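Local coordinates for monomethylamine methyltransferase mtmB1 (PDB 1NTH), which catalyses transfer of the methyl group of monomethylamine to the corrinoid cofactor of its partner protein MtmC, a step in methanogenesis from methylamine, at residues R116-K121 with V396-V401; E273-D278 with G316-T321; C345-S350 with D445-K450. All coordinates share one frame; numbering follows the deposited sequence. Where two conformers were deposited one is given.

How the interactions relate
Three contacts in one TIM-barrel chain illustrate how packing chemistry changes with burial. Interactions 2 and 3 are buried helix-to-helix contacts, each centred on an alanine: in interaction 2 a carboxylate and a threonine methyl meet it, in interaction 3 two leucines, with a lysine at the border. Interaction 1 lies at the surface, where a loop meets the start of a helix and a water completes the join. None has a direct hydrogen bond across it. Helix 343-359 links interactions 1 and 3: it forms one side of the latter and packs against I398 and V401 of the former. Interaction 1 also touches interaction 2 (V118 CG2 to A320 CA, 3.7 Å). Interactions 2 and 3 do not touch.

Interaction 1. Residues R116-K121 with V396-V401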
loop_
_atom_site.group_PDB
_atom_site.type_symbol
_atom_site.label_atom_id
_atom_site.label_comp_id
_atom_site.label_asym_id
_atom_site.label_seq_id
_atom_site.Cartn_x
_atom_site.Cartn_y
_atom_site.Cartn_z
ATOM N N ARG A 116 -29.005 14.035 -7.129
ATOM C CA ARG A 116 -30.206 13.730 -7.905
ATOM C C ARG A 116 -31.219 14.831 -7.626
ATOM O O ARG A 116 -31.293 15.351 -6.514
ATOM C CB ARG A 116 -30.826 12.390 -7.489
ATOM C CG ARG A 116 -30.050 11.159 -7.922
ATOM C CD ARG A 116 -30.820 9.874 -7.611
ATOM N NE ARG A 116 -32.025 9.717 -8.433
ATOM C CZ ARG A 116 -33.272 9.875 -7.993
ATOM N NH1 ARG A 116 -33.502 10.197 -6.723
ATOM N NH2 ARG A 116 -34.294 9.707 -8.823
ATOM N N SER A 117 -31.992 15.195 -8.639
ATOM C CA SER A 117 -33.007 16.223 -8.471
ATOM C C SER A 117 -34.352 15.529 -8.330
ATOM O O SER A 117 -34.454 14.315 -8.488
ATOM C CB SER A 117 -33.028 17.148 -9.688
ATOM O OG SER A 117 -33.331 16.425 -10.869
ATOM N N VAL A 118 -35.385 16.302 -8.018
ATOM C CA VAL A 118 -36.722 15.746 -7.899
ATOM C C VAL A 118 -37.092 15.176 -9.271
ATOM O O VAL A 118 -36.876 15.829 -10.292
ATOM C CB VAL A 118 -37.735 16.844 -7.506
ATOM C CG1 VAL A 118 -39.154 16.292 -7.549
ATOM C CG2 VAL A 118 -37.411 17.372 -6.116
ATOM N N GLY A 119 -37.623 13.955 -9.289
ATOM C CA GLY A 119 -38.021 13.319 -10.537
ATOM C C GLY A 119 -36.880 12.948 -11.472
ATOM O O GLY A 119 -37.101 12.662 -12.649
ATOM N N ASP A 120 -35.660 12.937 -10.946
ATOM C CA ASP A 120 -34.474 12.619 -11.740
ATOM C C ASP A 120 -34.581 11.292 -12.493
ATOM O O ASP A 120 -35.094 10.305 -11.964
ATOM C CB ASP A 120 -33.250 12.594 -10.821
ATOM C CG ASP A 120 -31.958 12.876 -11.555
ATOM O OD1 ASP A 120 -31.212 13.770 -11.105
ATOM O OD2 ASP A 120 -31.684 12.209 -12.574
ATOM N N LYS A 121 -34.088 11.277 -13.730
ATOM C CA LYS A 121 -34.101 10.072 -14.559
ATOM C C LYS A 121 -33.088 9.058 -14.027
ATOM O O LYS A 121 -33.226 7.853 -14.242
ATOM C CB LYS A 121 -33.733 10.411 -16.006
ATOM C CG LYS A 121 -34.706 11.323 -16.731
ATOM C CD LYS A 121 -35.964 10.592 -17.163
ATOM C CE LYS A 121 -36.840 11.492 -18.025
ATOM N NZ LYS A 121 -38.061 10.792 -18.509
ATOM N N VAL A 396 -40.363 9.238 -13.710
ATOM C CA VAL A 396 -41.818 9.358 -13.774
ATOM C C VAL A 396 -42.277 10.743 -13.316
ATOM O O VAL A 396 -41.726 11.312 -12.374
ATOM C CB VAL A 396 -42.505 8.277 -12.905
ATOM C CG1 VAL A 396 -44.019 8.448 -12.950
ATOM C CG2 VAL A 396 -42.123 6.891 -13.410
ATOM N N GLU A 397 -43.281 11.284 -14.002
ATOM C CA GLU A 397 -43.830 12.594 -13.666
ATOM C C GLU A 397 -44.302 12.602 -12.217
ATOM O O GLU A 397 -44.963 11.668 -11.767
ATOM C CB GLU A 397 -45.003 12.924 -14.593
ATOM C CG GLU A 397 -44.596 13.258 -16.021
ATOM C CD GLU A 397 -45.786 13.432 -16.943
ATOM O OE1 GLU A 397 -46.800 14.019 -16.502
ATOM O OE2 GLU A 397 -45.705 12.993 -18.113
ATOM N N ILE A 398 -43.970 13.664 -11.493
ATOM C CA ILE A 398 -44.345 13.777 -10.090
ATOM C C ILE A 398 -45.852 13.701 -9.843
ATOM O O ILE A 398 -46.291 13.110 -8.856
ATOM C CB ILE A 398 -43.785 15.081 -9.481
ATOM C CG1 ILE A 398 -42.254 15.059 -9.549
ATOM C CG2 ILE A 398 -44.257 15.240 -8.038
ATOM C CD1 ILE A 398 -41.613 13.825 -8.915
ATOM N N SER A 399 -46.646 14.294 -10.729
ATOM C CA SER A 399 -48.095 14.255 -10.558
ATOM C C SER A 399 -48.563 12.802 -10.546
ATOM O O SER A 399 -49.425 12.422 -9.754
ATOM C CB SER A 399 -48.794 15.019 -11.689
ATOM O OG SER A 399 -48.552 14.408 -12.945
ATOM N N GLU A 400 -47.983 11.992 -11.424
ATOM C CA GLU A 400 -48.335 10.579 -11.507
ATOM C C GLU A 400 -47.861 9.817 -10.272
ATOM O O GLU A 400 -48.540 8.908 -9.793
ATOM C CB GLU A 400 -47.735 9.960 -12.772
ATOM C CG GLU A 400 -48.475 10.339 -14.047
ATOM C CD GLU A 400 -47.758 9.881 -15.301
ATOM O OE1 GLU A 400 -47.324 8.710 -15.348
ATOM O OE2 GLU A 400 -47.637 10.693 -16.244
ATOM N N VAL A 401 -46.695 10.191 -9.759
ATOM C CA VAL A 401 -46.149 9.540 -8.577
ATOM C C VAL A 401 -47.062 9.764 -7.373
ATOM O O VAL A 401 -47.357 8.828 -6.628
ATOM C CB VAL A 401 -44.735 10.072 -8.249
ATOM C CG1 VAL A 401 -44.258 9.506 -6.917
ATOM C CG2 VAL A 401 -43.768 9.684 -9.362
HETATM O O HOH W 1 -39.857 13.213 -13.308
#
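V118 and I398 cross at about a right angle, each offering one branch to the other. The valine uses only CG1, which lies 3.7 Å from I398 CD1 and nearly as close to I398 CG1, so its methyl covers the last bond of the isoleucine chain. With chi1 at 173°, V118 CG1 points opposite the backbone N, and the second methyl, CG2, is left to pack on A320 of helix 309-325. The same I398 CD1 rests on the backbone of the adjacent glycine, 4.0 Å from G119 CA.

G119 sits at the third position of a type II beta turn from S117 to D120, with the positive phi (68°) usual at that place. The turn is tied twice: D120 N donates to S117 O, and S117 N reaches back to D120 OD1 at 3.0 Å on that oxygen's anti lone pair, with a nearly straight N-H...O angle of 166°. The loop thus presents V118 and G119 to the isoleucine from a braced frame. Beside the apolar patch, one water donates to both G119 O, at 2.9 Å, and V396 O, at 2.8 Å, linking two carbonyls that could not bond to each other directly.

I398 opens helix 398-410, just after E397 at the N-cap. The partner loop joins strand 111-114 to strand 125-128, the latter belonging to the parallel barrel sheet. I52, from another loop, touches both V118 and I398. Helix 343-359 joins both segments: its A358 packs on I398 and is hydrogen-bonded, backbone to backbone, with G119.

Interaction 2. Residues E273-D278 with G316-T321; sequences ETTIVD and GWACAT
D278 comes down on the methyl of A318, and the approach tightens along its side chain. Its CB lies 4.0 Å from A318 CB; the carboxylate carbon CG is closer, at 3.7 Å; the tip atom OD2 reaches 3.3 Å from the same methyl. The first torsion places CG opposite the backbone N (chi1 -162°), and the acid is thereby laid along the alanine. The same OD2 also comes close to OD2 of D296, on barrel strand 293-300, bringing two like charges together.

T275, one turn earlier, approaches A318 from a different direction, about a right angle from D278. Its methyl CG2 is 3.9 Å from A318 N and equally far from W317 CB, settling over the backbone between the two residues. Its hydroxyl turns back into its own helix, where OG1 bonds to I271 O. W317 gives this interface little more than CB: its indole swings away, stacks with F47, and ties NE1 to E50 O. The tryptophan carbonyl is doubly engaged, since T321 OG1 binds W317 O at 2.7 Å while T321 N reaches it from the opposite face.

The two segments run at 38° to each other, with axes 9.1 Å apart at closest approach, a spacing that the small A318 side chain suits. Helices 271-288 and 309-325 flank strand 293-300 in sequence and pack side by side on the barrel. No hydrogen bond crosses, and the D278 carboxylate meets a methyl across the seam: the match is one of shape, with the acid's polar end near D296 of the barrel strand.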
loop_
_atom_site.group_PDB
_atom_site.type_symbol
_atom_site.label_atom_id
_atom_site.label_comp_id
_atom_site.label_asym_id
_atom_site.label_seq_id
_atom_site.Cartn_x
_atom_site.Cartn_y
_atom_site.Cartn_z
ATOM N N GLU A 273 -44.706 20.317 11.033
ATOM C CA GLU A 273 -43.786 20.608 12.127
ATOM C C GLU A 273 -42.576 19.677 12.110
ATOM O O GLU A 273 -41.439 20.116 12.279
ATOM C CB GLU A 273 -44.490 20.475 13.483
ATOM C CG GLU A 273 -45.595 21.491 13.743
ATOM C CD GLU A 273 -46.950 21.058 13.205
ATOM O OE1 GLU A 273 -47.958 21.691 13.586
ATOM O OE2 GLU A 273 -47.018 20.098 12.408
ATOM N N THR A 274 -42.831 18.388 11.913
ATOM C CA THR A 274 -41.758 17.404 11.889
ATOM C C THR A 274 -40.872 17.602 10.658
ATOM O O THR A 274 -39.674 17.325 10.701
ATOM C CB THR A 274 -42.323 15.966 11.902
ATOM O OG1 THR A 274 -43.148 15.789 13.063
ATOM C CG2 THR A 274 -41.189 14.943 11.960
ATOM N N THR A 275 -41.458 18.096 9.571
ATOM C CA THR A 275 -40.694 18.328 8.349
ATOM C C THR A 275 -39.760 19.523 8.537
ATOM O O THR A 275 -38.644 19.540 8.017
ATOM C CB THR A 275 -41.631 18.558 7.145
ATOM O OG1 THR A 275 -42.582 17.484 7.076
ATOM C CG2 THR A 275 -40.830 18.587 5.840
ATOM N N ILE A 276 -40.215 20.525 9.285
ATOM C CA ILE A 276 -39.387 21.690 9.565
ATOM C C ILE A 276 -38.149 21.199 10.318
ATOM O O ILE A 276 -37.025 21.602 10.019
ATOM C CB ILE A 276 -40.145 22.719 10.442
ATOM C CG1 ILE A 276 -41.254 23.375 9.619
ATOM C CG2 ILE A 276 -39.181 23.771 10.983
ATOM C CD1 ILE A 276 -42.137 24.321 10.425
ATOM N N VAL A 277 -38.364 20.319 11.290
ATOM C CA VAL A 277 -37.263 19.760 12.068
ATOM C C VAL A 277 -36.351 18.946 11.150
ATOM O O VAL A 277 -35.125 19.024 11.257
ATOM C CB VAL A 277 -37.786 18.840 13.201
ATOM C CG1 VAL A 277 -36.649 18.001 13.775
ATOM C CG2 VAL A 277 -38.409 19.684 14.297
ATOM N N ASP A 278 -36.957 18.177 10.252
ATOM C CA ASP A 278 -36.199 17.342 9.321
ATOM C C ASP A 278 -35.266 18.199 8.465
ATOM O O ASP A 278 -34.092 17.867 8.296
ATOM C CB ASP A 278 -37.155 16.552 8.425
ATOM C CG ASP A 278 -36.479 15.377 7.745
ATOM O OD1 ASP A 278 -35.243 15.244 7.873
ATOM O OD2 ASP A 278 -37.187 14.589 7.085
ATOM N N GLY A 316 -40.582 13.035 1.727
ATOM C CA GLY A 316 -40.708 13.582 0.385
ATOM C C GLY A 316 -40.523 15.085 0.327
ATOM O O GLY A 316 -39.800 15.596 -0.530
ATOM N N TRP A 317 -41.173 15.803 1.237
ATOM C CA TRP A 317 -41.054 17.255 1.266
ATOM C C TRP A 317 -39.668 17.708 1.708
ATOM O O TRP A 317 -39.109 18.645 1.140
ATOM C CB TRP A 317 -42.115 17.873 2.187
ATOM C CG TRP A 317 -43.451 18.025 1.526
ATOM C CD1 TRP A 317 -44.371 17.044 1.286
ATOM C CD2 TRP A 317 -43.998 19.231 0.980
ATOM N NE1 TRP A 317 -45.460 17.566 0.624
ATOM C CE2 TRP A 317 -45.256 18.907 0.424
ATOM C CE3 TRP A 317 -43.546 20.557 0.908
ATOM C CZ2 TRP A 317 -46.071 19.863 -0.197
ATOM C CZ3 TRP A 317 -44.356 21.510 0.290
ATOM C CH2 TRP A 317 -45.605 21.154 -0.253
ATOM N N ALA A 318 -39.111 17.050 2.718
ATOM C CA ALA A 318 -37.788 17.430 3.201
ATOM C C ALA A 318 -36.737 17.253 2.103
ATOM O O ALA A 318 -35.937 18.155 1.846
ATOM C CB ALA A 318 -37.417 16.600 4.428
ATOM N N CYS A 319 -36.748 16.098 1.448
ATOM C CA CYS A 319 -35.773 15.828 0.398
ATOM C C CYS A 319 -35.964 16.693 -0.842
ATOM O O CYS A 319 -34.992 17.198 -1.404
ATOM C CB CYS A 319 -35.809 14.354 -0.005
ATOM S SG CYS A 319 -34.480 13.920 -1.163
ATOM N N ALA A 320 -37.208 16.865 -1.281
ATOM C CA ALA A 320 -37.458 17.686 -2.460
ATOM C C ALA A 320 -36.961 19.100 -2.202
ATOM O O ALA A 320 -36.372 19.737 -3.074
ATOM C CB ALA A 320 -38.947 17.705 -2.792
ATOM N N THR A 321 -37.200 19.587 -0.989
ATOM C CA THR A 321 -36.788 20.928 -0.611
ATOM C C THR A 321 -35.270 21.032 -0.491
ATOM O O THR A 321 -34.666 21.986 -0.980
ATOM C CB THR A 321 -37.457 21.332 0.712
ATOM O OG1 THR A 321 -38.880 21.290 0.537
ATOM C CG2 THR A 321 -37.047 22.737 1.123
#

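Interaction 3. Residues C345-S350 with D445-K450; sequences CLLEAS and DGARKK
The carbonyl oxygen of L346 is gripped twice by one residue a turn later: S350 OG binds L346 O at 2.7 Å, and S350 N binds it at 2.9 Å. The two donors arrive from opposite faces of the carbonyl plane, the hydroxyl tilted 35° out of it. With chi1 at -67°, the serine hydroxyl is folded back along its own helix, so this buried polar group is satisfied without help from the helix opposite.

What crosses the gap is apolar. A447, on helix 438-454, points its methyl at L346 and meets both the root and one branch of that leucine: A447 CB is 3.9 Å from L346 CB and equally far from L346 CD1. L347 flanks the alanine on another side, its CD2 lying 4.2 Å from A447 CB and slightly closer to A447 O. Its other branch touches more loosely, L347 CD1 being 4.4 Å from the aliphatic K450 CD. The lysine runs on in an extended chain past this leucine, and its NZ forms a salt bridge with E343 OE1 at the start of helix 343-359, so a charged pair borders the apolar contact.

At the start of the partner segment, D445 OD1 accepts a hydrogen bond from T2 N of a second subunit. The segments cross at -43°, with axes 9.6 Å apart. Helix 343-359 links parallel strands 330-333 and 363-366, the beta-alpha-beta crossover from which TIM barrels are built, and helix 438-454, near the C-terminus, packs against it as an addition to that framework.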
loop_
_atom_site.group_PDB
_atom_site.type_symbol
_atom_site.label_atom_id
_atom_site.label_comp_id
_atom_site.label_asym_id
_atom_site.label_seq_id
_atom_site.Cartn_x
_atom_site.Cartn_y
_atom_site.Cartn_z
ATOM N N CYS A 345 -44.853 -6.330 3.559
ATOM C CA CYS A 345 -43.488 -5.840 3.721
ATOM C C CYS A 345 -42.974 -5.265 2.405
ATOM O O CYS A 345 -42.434 -4.159 2.363
ATOM C CB CYS A 345 -42.569 -6.972 4.185
ATOM S SG CYS A 345 -40.832 -6.477 4.398
ATOM N N LEU A 346 -43.150 -6.018 1.325
ATOM C CA LEU A 346 -42.697 -5.574 0.015
ATOM C C LEU A 346 -43.422 -4.317 -0.453
ATOM O O LEU A 346 -42.809 -3.426 -1.038
ATOM C CB LEU A 346 -42.874 -6.697 -1.014
ATOM C CG LEU A 346 -42.067 -7.968 -0.734
ATOM C CD1 LEU A 346 -42.302 -8.981 -1.848
ATOM C CD2 LEU A 346 -40.577 -7.624 -0.632
ATOM N N LEU A 347 -44.726 -4.238 -0.198
ATOM C CA LEU A 347 -45.491 -3.067 -0.608
ATOM C C LEU A 347 -45.114 -1.840 0.217
ATOM O O LEU A 347 -45.087 -0.723 -0.300
ATOM C CB LEU A 347 -46.997 -3.338 -0.488
ATOM C CG LEU A 347 -47.560 -4.381 -1.459
ATOM C CD1 LEU A 347 -49.050 -4.571 -1.199
ATOM C CD2 LEU A 347 -47.326 -3.935 -2.894
ATOM N N GLU A 348 -44.826 -2.049 1.499
ATOM C CA GLU A 348 -44.435 -0.948 2.375
ATOM C C GLU A 348 -43.111 -0.364 1.888
ATOM O O GLU A 348 -42.972 0.850 1.731
ATOM C CB GLU A 348 -44.265 -1.439 3.815
ATOM C CG GLU A 348 -45.558 -1.611 4.601
ATOM C CD GLU A 348 -45.295 -2.065 6.028
ATOM O OE1 GLU A 348 -45.107 -3.282 6.249
ATOM O OE2 GLU A 348 -45.254 -1.200 6.929
ATOM N N ALA A 349 -42.141 -1.238 1.649
ATOM C CA ALA A 349 -40.832 -0.799 1.182
ATOM C C ALA A 349 -40.956 -0.147 -0.191
ATOM O O ALA A 349 -40.253 0.819 -0.492
ATOM C CB ALA A 349 -39.875 -1.984 1.118
ATOM N N SER A 350 -41.849 -0.673 -1.024
ATOM C CA SER A 350 -42.050 -0.125 -2.360
ATOM C C SER A 350 -42.563 1.309 -2.296
ATOM O O SER A 350 -42.102 2.176 -3.038
ATOM C CB SER A 350 -43.035 -0.991 -3.153
ATOM O OG SER A 350 -42.483 -2.262 -3.430
ATOM N N ASP A 445 -43.631 -11.973 -6.654
ATOM C CA ASP A 445 -44.380 -11.800 -7.894
ATOM C C ASP A 445 -45.741 -11.164 -7.640
ATOM O O ASP A 445 -46.175 -10.292 -8.391
ATOM C CB ASP A 445 -44.581 -13.140 -8.604
ATOM C CG ASP A 445 -43.287 -13.725 -9.114
ATOM O OD1 ASP A 445 -42.390 -12.940 -9.483
ATOM O OD2 ASP A 445 -43.173 -14.969 -9.160
ATOM N N GLY A 446 -46.409 -11.608 -6.582
ATOM C CA GLY A 446 -47.714 -11.066 -6.259
ATOM C C GLY A 446 -47.663 -9.578 -5.979
ATOM O O GLY A 446 -48.512 -8.818 -6.446
ATOM N N ALA A 447 -46.660 -9.161 -5.213
ATOM C CA ALA A 447 -46.504 -7.753 -4.867
ATOM C C ALA A 447 -46.170 -6.928 -6.107
ATOM O O ALA A 447 -46.709 -5.839 -6.305
ATOM C CB ALA A 447 -45.406 -7.595 -3.819
ATOM N N ARG A 448 -45.284 -7.459 -6.941
ATOM C CA ARG A 448 -44.873 -6.772 -8.158
ATOM C C ARG A 448 -46.077 -6.559 -9.069
ATOM O O ARG A 448 -46.231 -5.497 -9.673
ATOM C CB ARG A 448 -43.812 -7.599 -8.885
ATOM C CG ARG A 448 -42.954 -6.820 -9.867
ATOM C CD ARG A 448 -42.007 -7.771 -10.584
ATOM N NE ARG A 448 -40.845 -7.100 -11.166
ATOM C CZ ARG A 448 -40.604 -7.013 -12.469
ATOM N NH1 ARG A 448 -41.448 -7.551 -13.339
ATOM N NH2 ARG A 448 -39.506 -6.407 -12.900
ATOM N N LYS A 449 -46.929 -7.576 -9.159
ATOM C CA LYS A 449 -48.118 -7.498 -9.998
ATOM C C LYS A 449 -49.036 -6.365 -9.551
ATOM O O LYS A 449 -49.575 -5.632 -10.378
ATOM C CB LYS A 449 -48.877 -8.828 -9.965
ATOM C CG LYS A 449 -50.174 -8.827 -10.768
ATOM C CD LYS A 449 -49.933 -8.434 -12.218
ATOM C CE LYS A 449 -51.240 -8.367 -12.996
ATOM N NZ LYS A 449 -51.937 -9.683 -13.014
ATOM N N LYS A 450 -49.210 -6.220 -8.241
ATOM C CA LYS A 450 -50.063 -5.163 -7.713
ATOM C C LYS A 450 -49.491 -3.789 -8.031
ATOM O O LYS A 450 -50.235 -2.846 -8.299
ATOM C CB LYS A 450 -50.243 -5.322 -6.202
ATOM C CG LYS A 450 -51.111 -6.511 -5.829
ATOM C CD LYS A 450 -51.482 -6.514 -4.357
ATOM C CE LYS A 450 -52.425 -7.667 -4.047
ATOM N NZ LYS A 450 -52.907 -7.640 -2.640
#